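Local coordinates for protein ASCH domain (Vibrio cholerae TMA 21, PDB 3S9X) that is of unknown function but probably binds RNA or another nucleic acid through an ASCH domain with a PUA-like fold, at residues A44-L52 against V82-I93. Residues are numbered along the deposited sequence; the frame is centred on the assembly and turned at random.
Sequences ANVCADLIL and VTNWDGKPICII
A48 is the bump at the middle of this contact: its methyl drops into a shallow hollow walled by V82 CG1 and I90 CG1, each 4.0 Å from A48 CB, with the carbonyl oxygen of T83 as a third wall. The small side chain is consistent with the close approach of helix 41-52 to the hairpin of strands 79-83 and 89-102, its 44-52 part passing 8.0 Å from the axis of 89-93 at 51°. A classic beta bulge, in which I90 and C91 both face V82, shapes the hollow's floor. L52, one turn after A48, packs against both bulge side chains: its CB and CD2 press on I90 CG2, while L52 CD1 lies 4.0 Å from C91 CB. I51 fills the deeper side. A chi1 of -65° sets I51 CG2 anti to the backbone N, where it meets C91 SG at 3.7 Å. The same I51 CG2 is squeezed to 3.4 Å against I93 CG2, a tight pair; I51 CD1 reaches V82, and V156 of strand 148-158 also packs on I51. At the hairpin end the chemistry turns polar. N45 OD1 takes the backbone N-H of W85, 2.8 Å from W85 N and nearly straight at 171°, in the carbonyl plane, within the type I turn N84-G87. A44 CB rests obliquely against the W85 ring, and a water joins A44 O to T83 O by donating to both. The hairpin is thus held to the helix by apolar packing along the strands, which sets little direction, and near the turn by a water bridge and one short hydrogen bond that ties the turn's first half to the helix.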
loop_
_atom_site.group_PDB
_atom_site.type_symbol
_atom_site.label_atom_id
_atom_site.label_comp_id
_atom_site.label_asym_id
_atom_site.label_seq_id
_atom_site.Cartn_x
_atom_site.Cartn_y
_atom_site.Cartn_z
ATOM N N ALA A 44 6.844 -9.583 0.183
ATOM C CA ALA A 44 6.257 -8.882 1.343
ATOM C C ALA A 44 7.363 -8.334 2.234
ATOM O O ALA A 44 7.336 -7.225 2.701
ATOM C CB ALA A 44 5.344 -9.770 2.129
ATOM N N ASN A 45 8.389 -9.171 2.445
ATOM C CA ASN A 45 9.427 -8.795 3.396
ATOM C C ASN A 45 10.346 -7.767 2.797
ATOM O O ASN A 45 10.798 -6.822 3.495
ATOM C CB ASN A 45 10.152 -10.026 3.928
ATOM C CG ASN A 45 9.228 -10.923 4.786
ATOM O OD1 ASN A 45 8.144 -10.486 5.121
ATOM N ND2 ASN A 45 9.631 -12.156 5.087
ATOM N N VAL A 46 10.731 -7.975 1.540
ATOM C CA VAL A 46 11.538 -6.965 0.810
ATOM C C VAL A 46 10.802 -5.628 0.761
ATOM O O VAL A 46 11.377 -4.563 1.060
ATOM C CB VAL A 46 11.952 -7.489 -0.614
ATOM C CG1 VAL A 46 12.325 -6.298 -1.546
ATOM C CG2 VAL A 46 13.061 -8.513 -0.502
ATOM N N CYS A 47 9.520 -5.647 0.437
ATOM C CA CYS A 47 8.780 -4.368 0.369
ATOM C C CYS A 47 8.620 -3.696 1.739
ATOM O O CYS A 47 8.722 -2.480 1.799
ATOM C CB CYS A 47 7.413 -4.537 -0.253
ATOM S SG CYS A 47 7.481 -4.593 -2.071
ATOM N N ALA A 48 8.399 -4.468 2.803
ATOM C CA ALA A 48 8.314 -3.805 4.108
ATOM C C ALA A 48 9.620 -3.053 4.369
ATOM O O ALA A 48 9.624 -1.951 4.908
ATOM C CB ALA A 48 8.030 -4.803 5.178
ATOM N N ASP A 49 10.764 -3.681 4.043
ATOM C CA ASP A 49 12.043 -3.068 4.274
ATOM C C ASP A 49 12.316 -1.889 3.343
ATOM O O ASP A 49 12.893 -0.896 3.774
ATOM C CB ASP A 49 13.180 -4.122 4.117
ATOM C CG ASP A 49 14.443 -3.657 4.717
ATOM O OD1 ASP A 49 14.488 -3.448 5.929
ATOM O OD2 ASP A 49 15.391 -3.494 3.945
ATOM N N LEU A 50 11.916 -1.977 2.087
ATOM C CA LEU A 50 12.024 -0.845 1.176
ATOM C C LEU A 50 11.223 0.305 1.694
ATOM O O LEU A 50 11.633 1.480 1.591
ATOM C CB LEU A 50 11.522 -1.231 -0.228
ATOM C CG LEU A 50 12.394 -2.119 -1.069
ATOM C CD1 LEU A 50 11.593 -2.569 -2.278
ATOM C CD2 LEU A 50 13.738 -1.447 -1.482
ATOM N N ILE A 51 10.008 0.023 2.216
ATOM C CA ILE A 51 9.173 1.124 2.728
ATOM C C ILE A 51 9.848 1.754 3.955
ATOM O O ILE A 51 10.000 2.963 4.060
ATOM C CB ILE A 51 7.756 0.671 3.095
ATOM C CG1 ILE A 51 7.018 0.209 1.813
ATOM C CG2 ILE A 51 6.963 1.708 3.852
ATOM C CD1 ILE A 51 5.718 -0.531 1.994
ATOM N N LEU A 52 10.289 0.908 4.880
ATOM C CA LEU A 52 11.015 1.318 6.089
ATOM C C LEU A 52 12.085 2.339 5.754
ATOM O O LEU A 52 12.266 3.357 6.424
ATOM C CB LEU A 52 11.564 0.107 6.856
ATOM C CG LEU A 52 12.479 0.361 8.061
ATOM C CD1 LEU A 52 11.656 1.003 9.211
ATOM C CD2 LEU A 52 13.117 -0.954 8.500
ATOM N N VAL A 82 2.510 -1.372 8.506
ATOM C CA VAL A 82 3.164 -2.247 7.488
ATOM C C VAL A 82 3.822 -3.373 8.227
ATOM O O VAL A 82 4.754 -3.150 8.989
ATOM C CB VAL A 82 4.145 -1.457 6.618
ATOM C CG1 VAL A 82 4.827 -2.393 5.586
ATOM C CG2 VAL A 82 3.475 -0.221 6.000
ATOM N N THR A 83 3.307 -4.582 8.051
ATOM C CA THR A 83 3.915 -5.753 8.659
ATOM C C THR A 83 4.735 -6.525 7.616
ATOM O O THR A 83 4.597 -6.301 6.390
ATOM C CB THR A 83 2.873 -6.689 9.247
ATOM O OG1 THR A 83 2.199 -7.406 8.239
ATOM C CG2 THR A 83 1.824 -5.944 10.126
ATOM N N ASN A 84 5.567 -7.420 8.109
ATOM C CA ASN A 84 6.124 -8.415 7.260
ATOM C C ASN A 84 5.135 -9.537 7.027
ATOM O O ASN A 84 3.981 -9.482 7.429
ATOM C CB ASN A 84 7.506 -8.866 7.770
ATOM C CG ASN A 84 7.454 -9.715 9.026
ATOM O OD1 ASN A 84 6.368 -10.133 9.469
ATOM N ND2 ASN A 84 8.636 -9.911 9.618
ATOM N N TRP A 85 5.558 -10.568 6.292
ATOM C CA TRP A 85 4.685 -11.674 5.958
ATOM C C TRP A 85 4.017 -12.308 7.162
ATOM O O TRP A 85 2.883 -12.768 7.033
ATOM C CB TRP A 85 5.512 -12.699 5.156
ATOM C CG TRP A 85 4.794 -13.933 4.689
ATOM C CD1 TRP A 85 4.938 -15.175 5.194
ATOM C CD2 TRP A 85 3.852 -14.054 3.620
ATOM N NE1 TRP A 85 4.190 -16.099 4.456
ATOM C CE2 TRP A 85 3.524 -15.409 3.484
ATOM C CE3 TRP A 85 3.282 -13.119 2.720
ATOM C CZ2 TRP A 85 2.647 -15.873 2.540
ATOM C CZ3 TRP A 85 2.396 -13.626 1.737
ATOM C CH2 TRP A 85 2.145 -14.989 1.645
ATOM N N ASP A 86 4.792 -12.381 8.222
ATOM C CA ASP A 86 4.395 -12.990 9.456
ATOM C C ASP A 86 3.701 -12.086 10.482
ATOM O O ASP A 86 3.466 -12.530 11.601
ATOM C CB ASP A 86 5.597 -13.699 10.039
ATOM C CG ASP A 86 5.837 -15.025 9.296
ATOM O OD1 ASP A 86 4.929 -15.925 9.405
ATOM O OD2 ASP A 86 6.924 -15.207 8.749
ATOM N N GLY A 87 3.336 -10.912 9.995
ATOM C CA GLY A 87 2.563 -10.009 10.818
ATOM C C GLY A 87 3.350 -9.168 11.818
ATOM O O GLY A 87 2.737 -8.486 12.643
ATOM N N LYS A 88 4.652 -9.264 11.847
ATOM C CA LYS A 88 5.483 -8.449 12.688
ATOM C C LYS A 88 5.429 -7.016 12.186
ATOM O O LYS A 88 5.742 -6.782 11.040
ATOM C CB LYS A 88 6.924 -8.930 12.734
ATOM C CG LYS A 88 7.764 -8.113 13.693
ATOM C CD LYS A 88 9.265 -8.532 13.625
ATOM C CE LYS A 88 10.179 -7.646 14.468
ATOM N NZ LYS A 88 9.588 -7.381 15.851
ATOM N N PRO A 89 5.065 -6.063 13.030
ATOM C CA PRO A 89 5.089 -4.626 12.557
ATOM C C PRO A 89 6.506 -4.184 12.191
ATOM O O PRO A 89 7.423 -4.415 13.020
ATOM C CB PRO A 89 4.505 -3.873 13.736
ATOM C CG PRO A 89 3.618 -4.888 14.457
ATOM C CD PRO A 89 4.440 -6.196 14.358
ATOM N N ILE A 90 6.641 -3.559 11.023
ATOM C CA ILE A 90 7.962 -3.057 10.603
ATOM C C ILE A 90 7.943 -1.497 10.641
ATOM O O ILE A 90 8.878 -0.872 11.127
ATOM C CB ILE A 90 8.263 -3.538 9.190
ATOM C CG1 ILE A 90 8.342 -5.110 9.128
ATOM C CG2 ILE A 90 9.549 -2.843 8.660
ATOM C CD1 ILE A 90 9.292 -5.726 10.103
ATOM N N CYS A 91 6.889 -0.873 10.139
ATOM C CA CYS A 91 6.792 0.584 10.145
ATOM C C CYS A 91 5.303 0.959 9.996
ATOM O O CYS A 91 4.466 0.125 9.814
ATOM C CB CYS A 91 7.687 1.217 9.102
ATOM S SG CYS A 91 7.246 0.843 7.411
ATOM N N ILE A 92 5.051 2.264 10.120
ATOM C CA ILE A 92 3.726 2.789 9.904
ATOM C C ILE A 92 3.840 3.850 8.776
ATOM O O ILE A 92 4.712 4.728 8.873
ATOM C CB ILE A 92 3.067 3.412 11.169
ATOM C CG1 ILE A 92 3.112 2.403 12.302
ATOM C CG2 ILE A 92 1.635 3.885 10.886
ATOM C CD1 ILE A 92 2.505 2.852 13.624
ATOM N N ILE A 93 2.923 3.786 7.819
ATOM C CA ILE A 93 2.854 4.724 6.746
ATOM C C ILE A 93 1.593 5.541 6.793
ATOM O O ILE A 93 0.574 5.058 7.319
ATOM C CB ILE A 93 3.050 4.088 5.388
ATOM C CG1 ILE A 93 1.953 3.069 5.059
ATOM C CG2 ILE A 93 4.451 3.502 5.202
ATOM C CD1 ILE A 93 1.945 2.440 3.691
HETATM O O HOH W 1 5.031 -5.881 3.603
HETATM O O HOH W 2 8.400 -14.107 6.873
#